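Local coordinates for SusD superfamily protein (PDB 3MYV) that probably binds polysaccharide at the outer membrane of a gut bacterium, at residues G22-D25 and L26-G29; S54-C57 and N58-M62; L119-F122 and D123-R126; L332-S335 and E336-I340; V373-A376 and D377-L380. All blocks are in the same frame, centred on the assembly; numbering follows the deposited sequence. Where two conformers were deposited one is given.

Contact 1 of 5, residues G22-D25 and L26-G29; sequences GLYD and LMSG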
# COMPACT_ATOMS: atom_id res chain seq x y z
N GLY A 22 -11.42 11.74 -11.59
CA GLY A 22 -11.64 10.48 -12.32
C GLY A 22 -10.51 9.46 -12.17
O GLY A 22 -10.73 8.24 -12.23
N LEU A 23 -9.29 9.95 -11.99
CA LEU A 23 -8.16 9.05 -11.71
C LEU A 23 -8.41 8.29 -10.40
O LEU A 23 -8.17 7.08 -10.32
CB LEU A 23 -6.85 9.82 -11.63
CG LEU A 23 -6.40 10.69 -12.81
CD1 LEU A 23 -5.12 11.44 -12.41
CD2 LEU A 23 -6.21 9.88 -14.10
N TYR A 24 -8.93 8.98 -9.38
CA TYR A 24 -9.22 8.30 -8.12
C TYR A 24 -10.43 7.38 -8.21
O TYR A 24 -10.44 6.30 -7.61
CB TYR A 24 -9.41 9.29 -7.00
CG TYR A 24 -8.18 10.09 -6.67
CD1 TYR A 24 -7.90 11.27 -7.35
CD2 TYR A 24 -7.31 9.69 -5.66
CE1 TYR A 24 -6.79 12.05 -7.01
CE2 TYR A 24 -6.20 10.43 -5.33
CZ TYR A 24 -5.93 11.62 -6.01
OH TYR A 24 -4.86 12.39 -5.66
N ASP A 25 -11.45 7.79 -8.97
CA ASP A 25 -12.56 6.86 -9.27
C ASP A 25 -12.00 5.53 -9.83
O ASP A 25 -12.42 4.47 -9.40
CB ASP A 25 -13.58 7.46 -10.26
CG ASP A 25 -14.37 8.61 -9.67
OD1 ASP A 25 -14.41 8.77 -8.43
OD2 ASP A 25 -14.94 9.38 -10.46
N LEU A 26 -11.07 5.61 -10.79
CA LEU A 26 -10.51 4.40 -11.37
C LEU A 26 -9.73 3.60 -10.33
O LEU A 26 -9.74 2.36 -10.30
CB LEU A 26 -9.58 4.76 -12.56
CG LEU A 26 -10.29 5.28 -13.79
CD1 LEU A 26 -9.34 6.03 -14.79
CD2 LEU A 26 -11.03 4.11 -14.47
N MSE A 27 -9.01 4.32 -9.48
CA MSE A 27 -8.14 3.70 -8.49
C MSE A 27 -8.93 2.95 -7.42
O MSE A 27 -8.46 1.94 -6.84
CB MSE A 27 -7.29 4.80 -7.85
CG MSE A 27 -6.18 4.32 -7.04
SE MSE A 27 -5.03 5.80 -6.30
CE MSE A 27 -5.35 7.04 -7.51
N SER A 28 -10.16 3.40 -7.18
CA SER A 28 -11.03 2.80 -6.15
C SER A 28 -11.63 1.44 -6.54
O SER A 28 -12.31 0.80 -5.73
CB SER A 28 -12.17 3.75 -5.84
OG SER A 28 -13.10 3.72 -6.90
N GLY A 29 -11.41 1.01 -7.78
CA GLY A 29 -11.98 -0.24 -8.25
C GLY A 29 -11.43 -1.39 -7.41
O GLY A 29 -10.30 -1.34 -6.92
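Y24 and M27 meet because their first torsions differ: CG of Y24 is anti to its own carbonyl carbon (chi1 -64°), whereas CG of M27, a selenomethionine, is anti to the backbone N (chi1 -168°). The two side chains therefore run alongside one another in the same direction, and a bend at the last torsion of M27 brings its methyl to the ring, with CE 3.8 Å from CD2 of Y24. SE itself sits 5.5 Å from the Y24 ring centroid and 48° off the normal, so this Met-aromatic contact is oblique, and the methyl makes the nearer approach. The phenol oxygen of Y24 is engaged separately, by E112 and the backbone N of M187.

The i to i+4 bonds are those of a helix, here near the C-terminal end of helix 13-27: L26 N reaches G22 O at 3.0 Å and S28 N reaches Y24 O at 2.9 Å. Elsewhere on the turn, CG of L26 rests 3.4 Å from G22 O. S28 adds a second grip on the chain end, its OG donating to D25 O over 2.7 Å, while its N-H makes a weak bond to that same oxygen. With an alanine here, D25 O would probably lose its short hydroxyl bond and be left, among the bonds described here, with the weak one from S28 N. Beyond the turn, V116 and L119 of helix 103-128 pack on M27, and L26 faces Y81 and I82 of helix 77-94.

Contact 2 of 5, residues S54-C57 and N58-M62; sequences SGVC and NTCYM
T59 N donates to G55 O at 3.0 Å in a nearly straight bond (168°), closing the first turn of the short helix 56-61, for which G55 is the N-cap residue. At the backbone angles of G55 a side chain would press against the carbonyl oxygen of S54. The next two residues continue the i to i+4 pattern, C60 N bonding to V56 O and Y61 N to C57 O.

The side chains of V56 and C60 are set to meet. In V56, CG1 occupies the crowded position between N and carbonyl carbon (chi1 69°), which places the other branch, CG2, against C60. SG of C60 lies beside its own backbone N (chi1 -71°) and leans back over the preceding turn, 3.9 Å from V56 CG2 and 3.3 Å from V56 O. T59 keeps OG1 near the same turn, 3.5 Å from V56 O, but its hydrogen bond goes to N71 O. N58 lays its CB 3.4 Å from G55 O, and its amide ND2 is hydrogen-bonded to S50 OG. The Y61 ring leads away from the turn, and its hydroxyl is held by H415 and L416. M43 of helix 36-43 packs on both C57 and C60. At the start of the helix, water 1 donates to S54 O at 3.0 Å and receives a weak bond from N58 N at 3.4 Å.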
# COMPACT_ATOMS: atom_id res chain seq x y z
N SER A 54 -12.97 -19.11 -2.54
CA SER A 54 -12.27 -18.76 -3.78
C SER A 54 -12.15 -17.24 -3.93
O SER A 54 -12.83 -16.47 -3.22
CB SER A 54 -13.03 -19.33 -4.98
OG SER A 54 -13.45 -20.66 -4.74
N GLY A 55 -11.30 -16.82 -4.86
CA GLY A 55 -11.12 -15.43 -5.19
C GLY A 55 -9.71 -14.91 -4.99
O GLY A 55 -8.75 -15.68 -4.83
N VAL A 56 -9.60 -13.59 -4.99
CA VAL A 56 -8.28 -12.93 -5.03
C VAL A 56 -7.46 -13.15 -3.76
O VAL A 56 -6.23 -13.28 -3.82
CB VAL A 56 -8.39 -11.41 -5.37
CG1 VAL A 56 -9.02 -10.64 -4.23
CG2 VAL A 56 -7.01 -10.83 -5.73
N CYS A 57 -8.11 -13.22 -2.60
CA CYS A 57 -7.38 -13.54 -1.37
C CYS A 57 -6.72 -14.93 -1.51
O CYS A 57 -5.56 -15.11 -1.15
CB CYS A 57 -8.29 -13.51 -0.14
SG CYS A 57 -8.74 -11.80 0.38
N ASN A 58 -7.48 -15.88 -2.05
CA ASN A 58 -7.03 -17.25 -2.15
C ASN A 58 -5.85 -17.42 -3.14
O ASN A 58 -4.83 -18.00 -2.79
CB ASN A 58 -8.20 -18.15 -2.50
CG ASN A 58 -7.83 -19.61 -2.47
OD1 ASN A 58 -7.33 -20.14 -3.44
ND2 ASN A 58 -8.08 -20.25 -1.36
N THR A 59 -6.00 -16.87 -4.34
CA THR A 59 -4.98 -16.98 -5.38
C THR A 59 -3.72 -16.21 -4.95
O THR A 59 -2.64 -16.70 -5.12
CB THR A 59 -5.51 -16.54 -6.75
OG1 THR A 59 -5.93 -15.16 -6.71
CG2 THR A 59 -6.71 -17.47 -7.20
N CYS A 60 -3.88 -15.04 -4.32
CA CYS A 60 -2.68 -14.36 -3.75
C CYS A 60 -2.00 -15.21 -2.66
O CYS A 60 -0.77 -15.42 -2.68
CB CYS A 60 -3.02 -12.97 -3.21
SG CYS A 60 -3.38 -11.76 -4.52
N TYR A 61 -2.78 -15.72 -1.72
CA TYR A 61 -2.22 -16.55 -0.65
C TYR A 61 -1.48 -17.76 -1.19
O TYR A 61 -0.40 -18.12 -0.71
CB TYR A 61 -3.37 -16.98 0.25
CG TYR A 61 -3.04 -17.99 1.30
CD1 TYR A 61 -2.31 -17.62 2.42
CD2 TYR A 61 -3.55 -19.27 1.24
CE1 TYR A 61 -2.03 -18.56 3.44
CE2 TYR A 61 -3.30 -20.21 2.24
CZ TYR A 61 -2.54 -19.84 3.34
OH TYR A 61 -2.29 -20.77 4.30
N MSE A 62 -2.08 -18.39 -2.20
CA MSE A 62 -1.54 -19.61 -2.79
C MSE A 62 -0.52 -19.33 -3.91
O MSE A 62 -0.04 -20.27 -4.56
CB MSE A 62 -2.68 -20.46 -3.33
CG MSE A 62 -3.66 -20.95 -2.26
SE MSE A 62 -2.86 -22.10 -0.93
CE MSE A 62 -2.40 -23.68 -2.01
O HOH W 1 -10.70 -14.82 -1.93

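Contact 3 of 5, residues L119-F122 and D123-R126; sequences LCQF and DLTR. With EDO (1,2-ethanediol), chain I.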
# COMPACT_ATOMS: atom_id res chain seq x y z
N LEU A 119 2.52 6.86 -7.78
CA LEU A 119 1.93 5.74 -7.04
C LEU A 119 1.65 4.52 -7.94
O LEU A 119 2.05 3.38 -7.61
CB LEU A 119 0.64 6.20 -6.36
CG LEU A 119 -0.10 5.15 -5.53
CD1 LEU A 119 0.86 4.53 -4.50
CD2 LEU A 119 -1.30 5.81 -4.83
N CYS A 120 1.04 4.77 -9.09
CA CYS A 120 0.72 3.70 -10.03
C CYS A 120 1.99 3.00 -10.49
O CYS A 120 2.10 1.77 -10.47
CB CYS A 120 0.01 4.27 -11.25
SG CYS A 120 -1.70 4.77 -10.90
N GLN A 121 2.98 3.78 -10.91
CA GLN A 121 4.22 3.15 -11.39
C GLN A 121 4.93 2.40 -10.27
O GLN A 121 5.54 1.33 -10.50
CB GLN A 121 5.13 4.18 -12.05
CG GLN A 121 6.28 3.50 -12.85
CD GLN A 121 5.78 2.85 -14.15
OE1 GLN A 121 5.19 3.54 -15.00
NE2 GLN A 121 6.09 1.55 -14.34
N PHE A 122 4.87 2.94 -9.05
CA PHE A 122 5.49 2.28 -7.89
C PHE A 122 4.86 0.91 -7.63
O PHE A 122 5.57 -0.08 -7.48
CB PHE A 122 5.42 3.18 -6.64
CG PHE A 122 5.86 2.50 -5.35
CD1 PHE A 122 7.17 2.08 -5.18
CD2 PHE A 122 4.98 2.36 -4.29
CE1 PHE A 122 7.58 1.47 -3.98
CE2 PHE A 122 5.39 1.78 -3.09
CZ PHE A 122 6.69 1.34 -2.94
N ASP A 123 3.53 0.87 -7.62
CA ASP A 123 2.82 -0.38 -7.43
C ASP A 123 3.15 -1.40 -8.52
O ASP A 123 3.49 -2.56 -8.21
CB ASP A 123 1.32 -0.10 -7.31
CG ASP A 123 0.95 0.51 -5.95
OD1 ASP A 123 1.73 0.35 -4.99
OD2 ASP A 123 -0.12 1.18 -5.86
N LEU A 124 3.14 -0.97 -9.78
CA LEU A 124 3.59 -1.84 -10.87
C LEU A 124 5.00 -2.37 -10.67
O LEU A 124 5.28 -3.53 -11.00
CB LEU A 124 3.51 -1.14 -12.23
CG LEU A 124 2.09 -0.92 -12.77
CD1 LEU A 124 2.06 0.16 -13.88
CD2 LEU A 124 1.45 -2.24 -13.24
N THR A 125 5.87 -1.53 -10.14
CA THR A 125 7.26 -1.90 -9.93
C THR A 125 7.37 -2.94 -8.82
O THR A 125 8.09 -3.94 -8.96
CB THR A 125 8.12 -0.68 -9.64
OG1 THR A 125 7.95 0.30 -10.69
CG2 THR A 125 9.58 -1.07 -9.49
N ARG A 126 6.68 -2.72 -7.70
CA ARG A 126 6.78 -3.72 -6.62
C ARG A 126 5.99 -5.02 -6.87
O ARG A 126 6.27 -6.03 -6.21
CB ARG A 126 6.49 -3.13 -5.26
CG ARG A 126 5.12 -2.55 -5.08
CD ARG A 126 5.05 -1.96 -3.68
NE ARG A 126 3.82 -1.21 -3.53
CZ ARG A 126 3.27 -0.83 -2.38
NH1 ARG A 126 3.78 -1.19 -1.22
NH2 ARG A 126 2.15 -0.11 -2.39
C1 EDO I . -1.04 -0.19 0.26
O1 EDO I . 0.04 -1.02 0.68
C2 EDO I . -0.63 1.28 0.30
O2 EDO I . 0.08 1.68 -0.92
O HOH W 2 8.03 -0.77 -13.15
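F122 and R126, one helical turn apart, make the main ring contact. CE2 of F122 stands 3.4 Å above the guanidinium plane of R126, over its centre, with ring and guanidinium planes 26° apart. The aliphatic part joins in: CD of R126 lies 4.1 Å from the F122 ring centroid and 27° off its normal, a CH-pi contact over the face. The extended chain from CG to NE carries the group across the ring.

The salt bridge is side-on. NH2 and NE of R126, at 2.7 Å and 3.0 Å, both grip D123 OD1, which lies close to the guanidinium plane and fixes its rotation. The other carboxylate oxygen, OD2, is bound by the hydroxyls of Y32 and Y33. A leucine in place of R126 would probably leave D123 OD1 without its two donors and F122 CE2 without the guanidinium stacked on it. NH2 also donates to O2 of an ethanediol at 3.1 Å, a molecule probably from the crystallisation liquor that R198 and Y33 hold as well.

Backbone bonds follow the helical i to i+4 pattern, with one doubled: Q121 O accepts from T125 OG1 at 2.6 Å and from T125 N at 2.9 Å, the two donors coming from opposite faces of its plane. Water 2 links T125 OG1 to Q121 NE2.

Helix 103-128 is largely buried here: C120 and L124 pack on helix 77-94, T125 on helix 160-177, and F122 on helix 189-202, where Y202 meets its ring edge-to-face.

Contact 4 of 5, residues L332-S335 and E336-I340; sequences LRLS and EVYLI
E336 OE1 is gripped by two waters that tie it back to R333. Water 3 donates to E336 OE1 at 2.8 Å and accepts from R333 N at 2.7 Å; water 4 donates to E336 OE1 at 3.1 Å and to R333 O at 2.9 Å. The carboxylate gets there because CG is anti to the backbone N (chi1 -174°) and the chain stays extended beyond it. OE2 forms a salt bridge with R198, so charge on this buried group is probably balanced.

The strand here gives way to helix 334-348, and the first bonds are poor in angle or length: E336 N to R333 O is weak, as are both bonds to L334 O, from V337 N and Y338 N. L339 N to S335 O, at 3.1 Å and 163°, is a sound helical bond. On the apolar flank the side chains of L334 and Y338 cross at a slant, CG of L334 lying 3.7 Å from Y338 CE1. L334 O meets the Y338 ring at its edge and in its plane, 3.4 Å from Y338 CD1.

Around this junction, R333 forms salt bridges with E247, E390 and E394, and S335 OG binds E247 and R366. Strand 329-333 pairs antiparallel with 248-252, while the new helix packs V337 against helices 189-202 and 206-223 and turns Y338 and L339 to helix 350-367.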
# COMPACT_ATOMS: atom_id res chain seq x y z
N LEU A 332 -2.32 5.89 2.90
CA LEU A 332 -1.23 6.57 3.59
C LEU A 332 -1.73 7.20 4.87
O LEU A 332 -2.59 8.09 4.85
CB LEU A 332 -0.63 7.65 2.67
CG LEU A 332 -0.01 7.20 1.35
CD1 LEU A 332 -0.06 8.37 0.32
CD2 LEU A 332 1.43 6.72 1.59
N ARG A 333 -1.20 6.72 6.00
CA ARG A 333 -1.53 7.31 7.30
C ARG A 333 -0.30 7.57 8.15
O ARG A 333 0.78 7.01 7.92
CB ARG A 333 -2.56 6.47 8.06
CG ARG A 333 -2.08 5.12 8.58
CD ARG A 333 -3.20 4.43 9.35
NE ARG A 333 -2.82 3.06 9.74
CZ ARG A 333 -2.53 2.68 10.98
NH1 ARG A 333 -2.54 3.56 11.98
NH2 ARG A 333 -2.22 1.42 11.22
N LEU A 334 -0.48 8.44 9.12
CA LEU A 334 0.63 8.92 9.98
C LEU A 334 1.46 7.83 10.68
O LEU A 334 2.66 7.95 10.75
CB LEU A 334 0.08 9.94 11.00
CG LEU A 334 1.08 10.73 11.86
CD1 LEU A 334 2.12 11.48 10.98
CD2 LEU A 334 0.36 11.71 12.82
N SER A 335 0.83 6.80 11.25
CA SER A 335 1.59 5.73 11.91
C SER A 335 2.67 5.13 11.00
O SER A 335 3.76 4.82 11.44
CB SER A 335 0.67 4.65 12.45
OG SER A 335 -0.18 5.11 13.52
N GLU A 336 2.38 4.97 9.70
CA GLU A 336 3.41 4.45 8.80
C GLU A 336 4.66 5.32 8.80
O GLU A 336 5.77 4.79 8.79
CB GLU A 336 2.91 4.30 7.36
CG GLU A 336 3.94 3.61 6.46
CD GLU A 336 3.64 3.68 4.96
OE1 GLU A 336 2.52 4.07 4.60
OE2 GLU A 336 4.52 3.28 4.17
N VAL A 337 4.47 6.64 8.80
CA VAL A 337 5.59 7.56 8.76
C VAL A 337 6.48 7.41 10.00
O VAL A 337 7.72 7.40 9.90
CB VAL A 337 5.13 9.01 8.59
CG1 VAL A 337 6.35 9.96 8.52
CG2 VAL A 337 4.23 9.17 7.36
N TYR A 338 5.86 7.25 11.16
CA TYR A 338 6.60 6.95 12.39
C TYR A 338 7.44 5.67 12.20
O TYR A 338 8.62 5.63 12.56
CB TYR A 338 5.65 6.80 13.58
CG TYR A 338 5.23 8.13 14.21
CD1 TYR A 338 4.30 8.97 13.60
CD2 TYR A 338 5.74 8.53 15.44
CE1 TYR A 338 3.91 10.18 14.19
CE2 TYR A 338 5.38 9.73 16.03
CZ TYR A 338 4.47 10.55 15.41
OH TYR A 338 4.09 11.74 16.00
N LEU A 339 6.83 4.63 11.64
CA LEU A 339 7.56 3.37 11.41
C LEU A 339 8.63 3.51 10.33
O LEU A 339 9.67 2.86 10.46
CB LEU A 339 6.60 2.22 11.11
CG LEU A 339 5.71 1.86 12.29
CD1 LEU A 339 4.58 0.95 11.86
CD2 LEU A 339 6.50 1.24 13.44
N ILE A 340 8.42 4.35 9.30
CA ILE A 340 9.49 4.62 8.32
C ILE A 340 10.70 5.31 9.01
O ILE A 340 11.86 4.92 8.82
CB ILE A 340 8.97 5.50 7.14
CG1 ILE A 340 7.92 4.71 6.30
CG2 ILE A 340 10.18 6.03 6.30
CD1 ILE A 340 7.11 5.55 5.30
O HOH W 3 -0.03 4.25 5.78
O HOH W 4 1.94 7.03 5.28

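Contact 5 of 5, residues V373-A376 and D377-L380; sequences VTMA and DYTL. With EDO (1,2-ethanediol), chain G.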
# COMPACT_ATOMS: atom_id res chain seq x y z
N VAL A 373 10.44 0.01 23.91
CA VAL A 373 11.62 -0.61 23.28
C VAL A 373 12.86 0.14 23.77
O VAL A 373 12.97 1.36 23.58
CB VAL A 373 11.55 -0.60 21.72
CG1 VAL A 373 12.81 -1.24 21.10
CG2 VAL A 373 10.29 -1.33 21.24
N THR A 374 13.75 -0.59 24.45
CA THR A 374 15.04 -0.03 24.90
C THR A 374 16.03 -0.06 23.71
O THR A 374 15.87 -0.83 22.77
CB THR A 374 15.64 -0.87 26.01
OG1 THR A 374 15.89 -2.18 25.48
CG2 THR A 374 14.68 -0.95 27.25
N MSE A 375 17.08 0.76 23.79
CA MSE A 375 18.10 0.80 22.71
C MSE A 375 18.70 -0.60 22.43
O MSE A 375 18.92 -0.97 21.26
CB MSE A 375 19.20 1.82 23.06
CG MSE A 375 20.35 1.89 22.06
SE MSE A 375 19.74 2.39 20.27
CE MSE A 375 19.54 4.31 20.55
N ALA A 376 18.89 -1.39 23.49
CA ALA A 376 19.46 -2.75 23.36
C ALA A 376 18.58 -3.63 22.47
O ALA A 376 19.07 -4.52 21.78
CB ALA A 376 19.63 -3.40 24.74
N ASP A 377 17.28 -3.37 22.48
CA ASP A 377 16.30 -4.16 21.72
C ASP A 377 15.91 -3.51 20.38
O ASP A 377 14.98 -3.99 19.69
CB ASP A 377 15.04 -4.33 22.60
CG ASP A 377 15.24 -5.30 23.75
OD1 ASP A 377 16.21 -6.07 23.69
OD2 ASP A 377 14.43 -5.28 24.69
N TYR A 378 16.57 -2.40 20.01
CA TYR A 378 16.21 -1.65 18.80
C TYR A 378 16.92 -2.23 17.58
O TYR A 378 17.97 -1.74 17.16
CB TYR A 378 16.57 -0.17 18.96
CG TYR A 378 16.19 0.78 17.84
CD1 TYR A 378 14.98 0.66 17.14
CD2 TYR A 378 17.00 1.86 17.53
CE1 TYR A 378 14.62 1.60 16.15
CE2 TYR A 378 16.65 2.79 16.54
CZ TYR A 378 15.44 2.65 15.87
OH TYR A 378 15.11 3.56 14.89
N THR A 379 16.31 -3.28 17.04
CA THR A 379 16.81 -4.01 15.90
C THR A 379 15.82 -3.87 14.74
O THR A 379 14.66 -3.54 14.94
CB THR A 379 16.95 -5.51 16.23
OG1 THR A 379 15.65 -6.11 16.41
CG2 THR A 379 17.79 -5.71 17.50
N LEU A 380 16.28 -4.16 13.53
CA LEU A 380 15.39 -4.15 12.37
C LEU A 380 14.18 -5.10 12.57
O LEU A 380 13.04 -4.73 12.30
CB LEU A 380 16.17 -4.57 11.14
CG LEU A 380 15.40 -4.64 9.82
CD1 LEU A 380 14.72 -3.32 9.52
CD2 LEU A 380 16.35 -5.11 8.65
C1 EDO G . 21.62 -2.13 19.45
O1 EDO G . 20.79 -0.95 19.35
C2 EDO G . 20.84 -3.30 18.88
O2 EDO G . 20.33 -2.95 17.59
O HOH W 5 12.66 -3.43 24.61
O HOH W 6 16.28 -4.30 27.09
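M375 and Y378 cross with the selenium at the ring edge: SE of this selenomethionine is 3.9 Å from CD2 of Y378 and 5.2 Å from the ring centroid, 80° off the normal. The M375 chain bends at its second and third torsions to bring SE there, in a Met-aromatic contact.

T374 and D377 also cross, their OG1 and OD2 3.5 Å apart. Two waters join them: water 5 accepts from T374 N and donates to D377 OD2 at 2.6 Å, while water 6 binds T374 OG1 and, weakly, the same OD2. CG1 of V373 lies near D377 CB, 4.1 Å away.

The backbone is tight, as i to i+3 bonds attest: D377 N to T374 O at 2.9 Å and Y378 N to M375 O at 3.0 Å, both donors well above the carbonyl plane. Y378 then centres an inverse gamma turn. An ethanediol, probably from the crystallisation liquor, donates to M375 O and Y378 O.

The loop links helices 350-367 and 380-391. T379 is the N-cap of the latter, its OG1 bonded to R382 N, and Y378 reaches inward past L357 and L360 to bond A342 O of helix 334-348.

How the contacts relate
Along the chain the five contacts come strictly in series. Contacts 1, 2 and 3 fall in the N-terminal part of the chain, contacts 4 and 5 in the later RagB/SusD part. Contacts 1 and 3 touch, M27 SE lying 4.0 Å from L119 CD2 where helices 13-27 and 103-128 pack. Contacts 3 and 4 have centres about 19 Å apart and nearest atoms about 6 Å apart; R198 of helix 189-202 joins them, packing on F122 and bridging to E336. Contact 5 lies about 19 Å, centre to centre, from contact 4, with Y378 bonded to helix 334-348. Contact 2 touches none of the others. Together they sample a helix end, two helix starts, a helix interior and an inter-helix loop of a single chain in which helix far outweighs strand.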